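Local atomic coordinates of aldehyde dehydrogenase (Anabaena variabilis, PDB entry 4H7N), a protein that probably oxidises aldehydes to carboxylic acids with NAD+ as coenzyme. Residues 159-162 / 168-171; 174-179 / 186-191. All coordinates share one frame; numbering follows the deposited sequence.

Contact 1 and contact 2 are parts of one beta-alpha-beta unit: strand 156-161, helix 169-176 and strand 186-188. Contact 1 sets Phe168 and Val169 against Pro161; contact 2 sets Leu176 against strand 186-188. Their centres are about 8 Å apart. The paired parallel strands join them through Val159 N, 2.8 Å from Ile187 O, and a separate side-chain link runs from Lys160 NZ to Gly191 O, also 2.8 Å; both are probably hydrogen bonds. Phe188 of contact 2 also touches Val169 of contact 1. The sheet includes strand 229-232, which holds the predicted active-site residue Glu232, but both contacts lie away from that site.

Contact 1: 159-162 / 168-171; sequences VKPS and FVAP
Pro161 presents its ring to two neighbouring side chains, Phe168 and Val169. CG touches both: it is the corner turned to the valine, 3.7 Å from Val169 CG2, and it also meets Phe168 CZ. The proline and valine side chains cross at about a right angle. CB touches the phenylalanine alone: Pro161 CB lies 3.9 Å from Phe168 CZ and equally far from CE1, so the far end of the aromatic ring does the touching. The approach to that ring is oblique. Within 168-171 the two partners are packed on each other as well, since Val169 CG2 sits 3.9 Å above the plane of the Phe168 ring, displaced toward its rim. Phe168 CG stands between the backbone N and the carbonyl carbon (chi1 72°), a setting that lays one face of the ring against the Val169 methyl and directs CE1 and CZ to the proline.

This is the connection between strand 156-161 and helix 169-176 in a beta-alpha-beta unit of the Rossmann-like sheet of the aldehyde dehydrogenase fold. Proline suits this place: its nitrogen has no hydrogen to offer, and its compact ring is an apolar surface for Phe168 and Val169 to rest on. A branched valine offers one methyl to that surface, while the broad phenylalanine ring also reaches helix 139-144 and Leu74 of helix 67-78.

Polar work is left to other atoms. The Lys160 side chain, whose CB points away from the helix, curls back so that Lys160 NZ donates to Pro161 O at 3.0 Å, approaching from above the carbonyl plane, 54° out of it; NZ is also hydrogen-bonded to Gly191 O. At the other segment, Asp77 accepts a hydrogen bond from the backbone N of Phe168.

Contact 2: 174-179 / 186-191; sequences MALNTV and LIFVEG
The return from helix to strand in a beta-alpha-beta unit is sealed here by Leu176, of helix 169-176, which lies against Leu186 and Phe188 of strand 186-188, a strand that runs parallel to strand 156-161 in the sheet. A single methyl, Leu176 CD2, makes all the closest approaches. It stands 4.1 Å from Leu186 CG and 3.3 Å from the backbone oxygen Leu186 O, and it also meets the edge of the Phe188 ring near the ring plane, 4.1 Å from CE2. With CG anti to the backbone N (chi1 173°), the leucine reaches out toward the strand, and chi2 (60°) turns CD2 to it. Leucine fits because its forked end is wholly apolar; Trp59 of helix 48-64 and Leu182 also touch it.

A type I turn runs from Leu176 to Val179, closed by Val179 N donating to Leu176 O at 2.9 Å. Threonine is apt here: Thr178 OG1 folds back to donate to Ala175 O at 2.7 Å, only 17° from the carbonyl plane, and Thr178 N shares the same acceptor.

Two donors of Thr178 thus hold Ala175 O, tying the turn to the residue before it, whereas across the contact a methyl packs on side chains and on one carbonyl oxygen, without directional bonds.

Contact 1: 159-162 / 168-171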
loop_
_atom_site.group_PDB
_atom_site.type_symbol
_atom_site.label_atom_id
_atom_site.label_comp_id
_atom_site.label_asym_id
_atom_site.label_seq_id
_atom_site.Cartn_x
_atom_site.Cartn_y
_atom_site.Cartn_z
ATOM N N VAL A 159 3.869 -4.266 19.863
ATOM C CA VAL A 159 3.900 -2.857 19.988
ATOM C C VAL A 159 5.158 -2.422 20.739
ATOM O O VAL A 159 5.395 -2.888 21.847
ATOM C CB VAL A 159 2.656 -2.347 20.802
ATOM C CG1 VAL A 159 2.669 -0.822 20.982
ATOM C CG2 VAL A 159 1.391 -2.803 20.143
ATOM N N LYS A 160 5.912 -1.517 20.132
ATOM C CA LYS A 160 7.139 -0.939 20.689
ATOM C C LYS A 160 6.979 0.572 20.801
ATOM O O LYS A 160 7.259 1.324 19.861
ATOM C CB LYS A 160 8.424 -1.272 19.848
ATOM C CG LYS A 160 9.637 -0.981 20.732
ATOM C CD LYS A 160 10.858 -0.380 20.089
ATOM C CE LYS A 160 10.616 0.956 19.426
ATOM N NZ LYS A 160 10.857 2.002 20.382
ATOM N N PRO A 161 6.490 1.028 21.937
ATOM C CA PRO A 161 6.416 2.480 22.156
ATOM C C PRO A 161 7.798 3.103 22.348
ATOM O O PRO A 161 8.756 2.392 22.516
ATOM C CB PRO A 161 5.547 2.626 23.415
ATOM C CG PRO A 161 5.101 1.247 23.779
ATOM C CD PRO A 161 6.055 0.275 23.125
ATOM N N SER A 162 7.883 4.415 22.234
ATOM C CA SER A 162 9.136 5.159 22.377
ATOM C C SER A 162 9.619 4.990 23.777
ATOM O O SER A 162 8.842 5.052 24.723
ATOM C CB SER A 162 8.908 6.671 22.159
ATOM O OG SER A 162 10.059 7.466 22.502
ATOM N N PHE A 168 3.158 4.029 30.415
ATOM C CA PHE A 168 1.721 3.747 30.284
ATOM C C PHE A 168 1.455 2.291 29.984
ATOM O O PHE A 168 0.350 1.839 30.190
ATOM C CB PHE A 168 1.084 4.603 29.204
ATOM C CG PHE A 168 1.471 4.186 27.810
ATOM C CD1 PHE A 168 2.664 4.589 27.251
ATOM C CD2 PHE A 168 0.637 3.366 27.071
ATOM C CE1 PHE A 168 3.011 4.205 25.969
ATOM C CE2 PHE A 168 0.978 2.966 25.776
ATOM C CZ PHE A 168 2.163 3.399 25.223
ATOM N N VAL A 169 2.460 1.572 29.496
ATOM C CA VAL A 169 2.356 0.167 29.192
ATOM C C VAL A 169 2.051 -0.693 30.443
ATOM O O VAL A 169 1.238 -1.640 30.382
ATOM C CB VAL A 169 3.625 -0.331 28.447
ATOM C CG1 VAL A 169 3.590 -1.827 28.271
ATOM C CG2 VAL A 169 3.665 0.275 27.040
ATOM N N ALA A 170 2.619 -0.349 31.580
ATOM C CA ALA A 170 2.519 -1.243 32.759
ATOM C C ALA A 170 1.039 -1.462 33.152
ATOM O O ALA A 170 0.615 -2.580 33.306
ATOM C CB ALA A 170 3.331 -0.707 33.928
ATOM N N PRO A 171 0.229 -0.406 33.222
ATOM C CA PRO A 171 -1.186 -0.687 33.533
ATOM C C PRO A 171 -1.958 -1.382 32.385
ATOM O O PRO A 171 -2.802 -2.241 32.659
ATOM C CB PRO A 171 -1.744 0.670 33.938
ATOM C CG PRO A 171 -0.808 1.667 33.382
ATOM C CD PRO A 171 0.555 1.015 33.366
#

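Contact 2: 174-179 / 186-191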
loop_
_atom_site.group_PDB
_atom_site.type_symbol
_atom_site.label_atom_id
_atom_site.label_comp_id
_atom_site.label_asym_id
_atom_site.label_seq_id
_atom_site.Cartn_x
_atom_site.Cartn_y
_atom_site.Cartn_z
HETATM N N MSE A 174 -1.050 -5.054 32.782
HETATM C CA MSE A 174 -1.727 -5.627 33.916
HETATM C C MSE A 174 -3.169 -5.942 33.559
HETATM O O MSE A 174 -3.717 -6.958 33.996
HETATM C CB MSE A 174 -1.614 -4.665 35.096
HETATM C CG MSE A 174 -2.597 -4.955 36.215
HETATM SE SE MSE A 174 -2.231 -3.871 37.841
HETATM C CE MSE A 174 -2.576 -2.024 37.214
ATOM N N ALA A 175 -3.830 -5.090 32.771
ATOM C CA ALA A 175 -5.235 -5.374 32.397
ATOM C C ALA A 175 -5.281 -6.527 31.423
ATOM O O ALA A 175 -6.186 -7.385 31.458
ATOM C CB ALA A 175 -5.882 -4.146 31.781
ATOM N N LEU A 176 -4.310 -6.511 30.519
ATOM C CA LEU A 176 -4.201 -7.487 29.435
ATOM C C LEU A 176 -4.101 -8.917 29.983
ATOM O O LEU A 176 -4.730 -9.849 29.450
ATOM C CB LEU A 176 -2.994 -7.159 28.566
ATOM C CG LEU A 176 -2.606 -8.138 27.470
ATOM C CD1 LEU A 176 -3.759 -8.279 26.488
ATOM C CD2 LEU A 176 -1.362 -7.690 26.766
ATOM N N ASN A 177 -3.333 -9.089 31.052
ATOM C CA ASN A 177 -3.066 -10.417 31.568
ATOM C C ASN A 177 -4.259 -11.045 32.244
ATOM O O ASN A 177 -4.177 -12.186 32.610
ATOM C CB ASN A 177 -1.876 -10.412 32.532
ATOM C CG ASN A 177 -0.538 -10.284 31.817
ATOM O OD1 ASN A 177 -0.362 -10.756 30.693
ATOM N ND2 ASN A 177 0.412 -9.664 32.484
ATOM N N THR A 178 -5.353 -10.318 32.437
ATOM C CA THR A 178 -6.599 -10.914 32.906
ATOM C C THR A 178 -7.495 -11.413 31.766
ATOM O O THR A 178 -8.558 -11.983 32.021
ATOM C CB THR A 178 -7.438 -9.898 33.739
ATOM O OG1 THR A 178 -7.898 -8.868 32.868
ATOM C CG2 THR A 178 -6.600 -9.236 34.823
ATOM N N VAL A 179 -7.070 -11.236 30.516
ATOM C CA VAL A 179 -7.865 -11.584 29.337
ATOM C C VAL A 179 -7.155 -12.671 28.546
ATOM O O VAL A 179 -6.271 -12.391 27.730
ATOM C CB VAL A 179 -8.047 -10.367 28.437
ATOM C CG1 VAL A 179 -8.860 -10.751 27.219
ATOM C CG2 VAL A 179 -8.727 -9.245 29.202
ATOM N N LEU A 186 -1.234 -9.812 21.823
ATOM C CA LEU A 186 -0.861 -8.429 21.943
ATOM C C LEU A 186 0.342 -8.438 22.845
ATOM O O LEU A 186 0.237 -8.792 24.038
ATOM C CB LEU A 186 -1.972 -7.631 22.591
ATOM C CG LEU A 186 -1.606 -6.205 22.919
ATOM C CD1 LEU A 186 -1.048 -5.448 21.737
ATOM C CD2 LEU A 186 -2.827 -5.476 23.454
ATOM N N ILE A 187 1.491 -8.135 22.264
ATOM C CA ILE A 187 2.752 -8.209 22.948
ATOM C C ILE A 187 3.354 -6.810 23.007
ATOM O O ILE A 187 3.517 -6.153 21.957
ATOM C CB ILE A 187 3.729 -9.096 22.140
ATOM C CG1 ILE A 187 3.136 -10.472 21.882
ATOM C CG2 ILE A 187 5.026 -9.260 22.896
ATOM C CD1 ILE A 187 2.716 -11.222 23.124
ATOM N N PHE A 188 3.689 -6.338 24.198
ATOM C CA PHE A 188 4.365 -5.045 24.345
ATOM C C PHE A 188 5.871 -5.284 24.562
ATOM O O PHE A 188 6.226 -6.128 25.381
ATOM C CB PHE A 188 3.865 -4.316 25.570
ATOM C CG PHE A 188 2.482 -3.807 25.415
ATOM C CD1 PHE A 188 2.253 -2.639 24.740
ATOM C CD2 PHE A 188 1.420 -4.508 25.922
ATOM C CE1 PHE A 188 0.979 -2.156 24.592
ATOM C CE2 PHE A 188 0.119 -4.031 25.780
ATOM C CZ PHE A 188 -0.083 -2.858 25.107
ATOM N N VAL A 189 6.711 -4.588 23.818
ATOM C CA VAL A 189 8.153 -4.671 23.994
ATOM C C VAL A 189 8.693 -3.268 24.199
ATOM O O VAL A 189 8.160 -2.304 23.692
ATOM C CB VAL A 189 8.877 -5.378 22.841
ATOM C CG1 VAL A 189 8.372 -6.818 22.694
ATOM C CG2 VAL A 189 8.671 -4.674 21.543
ATOM N N GLU A 190 9.759 -3.169 24.953
ATOM C CA GLU A 190 10.354 -1.875 25.317
ATOM C C GLU A 190 11.659 -1.695 24.580
ATOM O O GLU A 190 12.384 -2.681 24.337
ATOM C CB GLU A 190 10.669 -1.874 26.812
ATOM C CG GLU A 190 9.445 -1.748 27.691
ATOM C CD GLU A 190 9.714 -2.155 29.153
ATOM O OE1 GLU A 190 10.832 -2.718 29.473
ATOM O OE2 GLU A 190 8.790 -1.889 29.983
ATOM N N GLY A 191 12.003 -0.458 24.263
ATOM C CA GLY A 191 13.305 -0.217 23.711
ATOM C C GLY A 191 13.344 1.034 22.922
ATOM O O GLY A 191 12.315 1.671 22.735
#